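Local coordinates for protein glycerol-3-phosphate dehydrogenase [NAD(+)] (Dunaliella salina, PDB 6IUY) that probably interconverts sn-glycerol 3-phosphate and dihydroxyacetone phosphate with NAD(+) as cofactor, joining to this dehydrogenase a magnesium-binding phosphatase-like domain of the haloacid dehalogenase type, at residues E103-A106 with H107-L110; I574-R578 with G579-E583. One frame throughout, in Å; residues are numbered along the deposited sequence.

Interaction 1 (E103-A106 with H107-L110); sequences EHPA and HTRL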
# COMPACT_ATOMS: atom_id res chain seq x y z
N GLU A 103 5.80 32.31 46.84
CA GLU A 103 6.95 32.63 47.70
C GLU A 103 8.10 31.66 47.49
O GLU A 103 9.27 32.02 47.65
CB GLU A 103 6.55 32.62 49.17
CG GLU A 103 5.78 33.85 49.65
CD GLU A 103 5.51 33.80 51.15
OE1 GLU A 103 4.51 34.41 51.59
OE2 GLU A 103 6.30 33.16 51.87
N HIS A 104 7.77 30.41 47.17
CA HIS A 104 8.79 29.42 46.88
C HIS A 104 8.57 28.84 45.49
O HIS A 104 8.21 27.67 45.36
CB HIS A 104 8.78 28.30 47.93
CG HIS A 104 9.14 28.77 49.31
ND1 HIS A 104 8.20 29.13 50.25
CD2 HIS A 104 10.34 28.96 49.90
CE1 HIS A 104 8.80 29.50 51.36
NE2 HIS A 104 10.11 29.41 51.17
N PRO A 105 8.78 29.66 44.44
CA PRO A 105 8.57 29.21 43.06
C PRO A 105 9.33 27.92 42.80
O PRO A 105 10.52 27.82 43.10
CB PRO A 105 9.12 30.36 42.22
CG PRO A 105 10.02 31.11 43.14
CD PRO A 105 9.39 30.99 44.49
N ALA A 106 8.63 26.92 42.28
CA ALA A 106 9.20 25.59 42.17
C ALA A 106 10.28 25.53 41.10
O ALA A 106 10.23 24.68 40.22
CB ALA A 106 8.10 24.57 41.90
N HIS A 107 11.23 26.46 41.17
CA HIS A 107 12.42 26.45 40.32
C HIS A 107 13.62 26.81 41.19
O HIS A 107 14.78 26.69 40.79
CB HIS A 107 12.28 27.43 39.14
CG HIS A 107 12.59 28.86 39.47
ND1 HIS A 107 11.62 29.84 39.50
CD2 HIS A 107 13.77 29.48 39.74
CE1 HIS A 107 12.19 31.00 39.80
NE2 HIS A 107 13.48 30.81 39.95
N THR A 108 13.31 27.26 42.40
CA THR A 108 14.30 27.66 43.37
C THR A 108 14.57 26.49 44.30
O THR A 108 15.51 26.50 45.10
CB THR A 108 13.81 28.88 44.18
OG1 THR A 108 12.53 28.57 44.75
CG2 THR A 108 13.65 30.08 43.26
N ARG A 109 13.74 25.47 44.14
CA ARG A 109 13.64 24.39 45.11
C ARG A 109 14.43 23.15 44.72
O ARG A 109 14.47 22.18 45.47
CB ARG A 109 12.17 24.00 45.29
CG ARG A 109 11.26 25.13 45.69
CD ARG A 109 9.93 24.56 46.15
NE ARG A 109 10.16 23.40 47.00
CZ ARG A 109 9.21 22.57 47.42
NH1 ARG A 109 7.94 22.78 47.07
NH2 ARG A 109 9.52 21.53 48.19
N LEU A 110 15.07 23.19 43.56
CA LEU A 110 15.59 21.96 42.98
C LEU A 110 17.07 21.76 43.26
O LEU A 110 17.87 22.68 43.12
CB LEU A 110 15.32 21.94 41.48
CG LEU A 110 13.84 22.10 41.13
CD1 LEU A 110 13.44 23.58 41.21
CD2 LEU A 110 13.55 21.54 39.76
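The carbonyl oxygen of P105 is gripped twice by T108, through the backbone N at 2.9 Å and the hydroxyl OG1 at 2.7 Å. The amide bond is nearly straight, with an N-H...O angle of 169°, and both donors sit somewhat tilted from the carbonyl plane. The hydroxyl reaches the oxygen because T108 carries OG1 between its backbone N and carbonyl carbon (chi1 54°), which leaves CG2 beside the backbone N and 3.8 Å from P105 CG. The proline ring and the threonine side chain thus pass each other at a slant. CG2 also lies over the rim of one face of the H107 ring, whose ND1 is 3.7 Å from P105 CB. R109 runs back along the turn, its CD packing 3.6 Å from H104 O, while L110 CD1 touches A106 O at 3.5 Å. At A106 the chain bends in an inverse gamma turn, just beyond the end of helix 94-103, which H104 is the first residue to leave. A bend at chi3 lets R109 keep CD by H104 O while its NH2 hydrogen-bonds to S51 OG. Helix 136-145 packs against the turn, P141 on A106 and H145 on H107 and L110. The turn belongs to the haloacid dehalogenase-like domain, where the R109 side chain lies about 5 Å from that of D43, a magnesium ligand in the DxDx(T/V) motif of that fold.

Interaction 2 (I574-R578 with G579-E583); sequences ILHAR and GWELE
W580 lays one face of its indole against the aliphatic root of R578: R578 CB stands 3.6 Å from the centroid of the five-membered ring, 11° off its normal, in a CH-pi contact. The two side chains run alongside each other in the same direction, yet the guanidinium is turned 82° from the indole plane and brings R578 NH1 to 3.2 Å from W580 CH2. The R578 chain is bent at chi2 on its way there, and its NE makes a weak hydrogen bond to E387 O. The L575 and W580 side chains cross at about a right angle, and L575 CD2 lies in the indole plane at its edge, 4.0 Å from W580 CE3. The backbone closes helix 564-577 with a Schellman motif: G579 takes positive phi, W580 N bonds to L575 O at 2.7 Å, and G579 N bonds to H576 O at 3.1 Å. Past the turn, E581 folds back beside H576. H576 ND1 gives a hydrogen bond of 3.1 Å to E581 OE2, which lies in the imidazole plane and is met on its syn side, though from well out of the carboxylate plane; ring and carboxylate planes stand 77° apart. F501 of helix 481-502 meets the W580 ring edge-to-face.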
# COMPACT_ATOMS: atom_id res chain seq x y z
N ILE A 574 16.59 -18.84 -5.73
CA ILE A 574 15.54 -19.31 -4.83
C ILE A 574 14.29 -19.80 -5.58
O ILE A 574 13.69 -20.81 -5.19
CB ILE A 574 15.16 -18.21 -3.81
CG1 ILE A 574 16.40 -17.83 -2.98
CG2 ILE A 574 14.01 -18.67 -2.91
CD1 ILE A 574 16.25 -16.55 -2.20
N LEU A 575 13.89 -19.11 -6.65
CA LEU A 575 12.70 -19.50 -7.40
C LEU A 575 12.91 -20.85 -8.07
O LEU A 575 12.03 -21.71 -8.07
CB LEU A 575 12.32 -18.45 -8.46
CG LEU A 575 11.88 -17.06 -7.96
CD1 LEU A 575 11.31 -16.23 -9.10
CD2 LEU A 575 10.88 -17.15 -6.82
N HIS A 576 14.09 -21.03 -8.65
CA HIS A 576 14.41 -22.28 -9.32
C HIS A 576 14.41 -23.42 -8.30
O HIS A 576 13.78 -24.46 -8.51
CB HIS A 576 15.76 -22.19 -10.02
CG HIS A 576 16.22 -23.47 -10.63
ND1 HIS A 576 15.68 -23.98 -11.79
CD2 HIS A 576 17.18 -24.35 -10.24
CE1 HIS A 576 16.28 -25.12 -12.10
NE2 HIS A 576 17.19 -25.37 -11.17
N ALA A 577 15.10 -23.19 -7.19
CA ALA A 577 15.23 -24.20 -6.15
C ALA A 577 13.87 -24.66 -5.63
O ALA A 577 13.64 -25.86 -5.48
CB ALA A 577 16.07 -23.66 -5.01
N ARG A 578 12.97 -23.71 -5.35
CA ARG A 578 11.67 -24.04 -4.78
C ARG A 578 10.63 -24.33 -5.84
O ARG A 578 9.46 -24.53 -5.52
CB ARG A 578 11.15 -22.90 -3.90
CG ARG A 578 12.11 -22.37 -2.86
CD ARG A 578 11.91 -23.03 -1.51
NE ARG A 578 12.81 -22.42 -0.53
CZ ARG A 578 12.45 -21.48 0.33
NH1 ARG A 578 11.20 -21.04 0.37
NH2 ARG A 578 13.34 -20.97 1.17
N GLY A 579 11.04 -24.31 -7.11
CA GLY A 579 10.09 -24.48 -8.20
C GLY A 579 9.03 -23.38 -8.29
O GLY A 579 7.88 -23.66 -8.59
N TRP A 580 9.41 -22.14 -8.04
CA TRP A 580 8.45 -21.04 -8.10
C TRP A 580 8.61 -20.17 -9.34
O TRP A 580 8.07 -19.06 -9.37
CB TRP A 580 8.56 -20.15 -6.86
CG TRP A 580 8.24 -20.78 -5.55
CD1 TRP A 580 7.56 -21.95 -5.33
CD2 TRP A 580 8.58 -20.26 -4.25
NE1 TRP A 580 7.46 -22.19 -3.98
CE2 TRP A 580 8.07 -21.17 -3.29
CE3 TRP A 580 9.26 -19.13 -3.81
CZ2 TRP A 580 8.23 -20.98 -1.92
CZ3 TRP A 580 9.42 -18.93 -2.43
CH2 TRP A 580 8.91 -19.85 -1.51
N GLU A 581 9.32 -20.63 -10.36
CA GLU A 581 9.52 -19.80 -11.54
C GLU A 581 8.22 -19.22 -12.11
O GLU A 581 8.20 -18.07 -12.54
CB GLU A 581 10.24 -20.56 -12.64
CG GLU A 581 11.74 -20.65 -12.44
CD GLU A 581 12.24 -22.07 -12.53
OE1 GLU A 581 11.46 -22.99 -12.17
OE2 GLU A 581 13.41 -22.28 -12.95
N LEU A 582 7.14 -20.01 -12.12
CA LEU A 582 5.88 -19.50 -12.68
C LEU A 582 5.01 -18.78 -11.65
O LEU A 582 4.07 -18.08 -12.01
CB LEU A 582 5.07 -20.63 -13.32
CG LEU A 582 5.87 -21.50 -14.30
CD1 LEU A 582 4.93 -22.27 -15.23
CD2 LEU A 582 6.83 -20.63 -15.09
N GLU A 583 5.32 -18.93 -10.37
CA GLU A 583 4.59 -18.17 -9.36
C GLU A 583 4.91 -16.69 -9.46
O GLU A 583 4.16 -15.85 -9.00
CB GLU A 583 4.91 -18.67 -7.96
CG GLU A 583 4.48 -20.11 -7.70
CD GLU A 583 2.99 -20.29 -7.85
OE1 GLU A 583 2.22 -19.52 -7.24
OE2 GLU A 583 2.59 -21.21 -8.60

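Both interactions are local contacts at or just past the end of a helix, yet they belong to different halves of the enzyme, with centres about 71 Å apart on opposite sides of the chain's centre. Interaction 1, partly buried in the phosphatase-like half, relies on one carbonyl oxygen shared by an amide and a hydroxyl, and its arginine side chain lies near, without touching, a magnesium-binding aspartate. Interaction 2 is a surface contact in the C-terminal dehydrogenase region, away from the annotated sites. There the backbone finishes a helix, while an aromatic face and a histidine-carboxylate bond supply the side-chain chemistry. The two share no structural element, and their nearest atoms are about 57 Å apart.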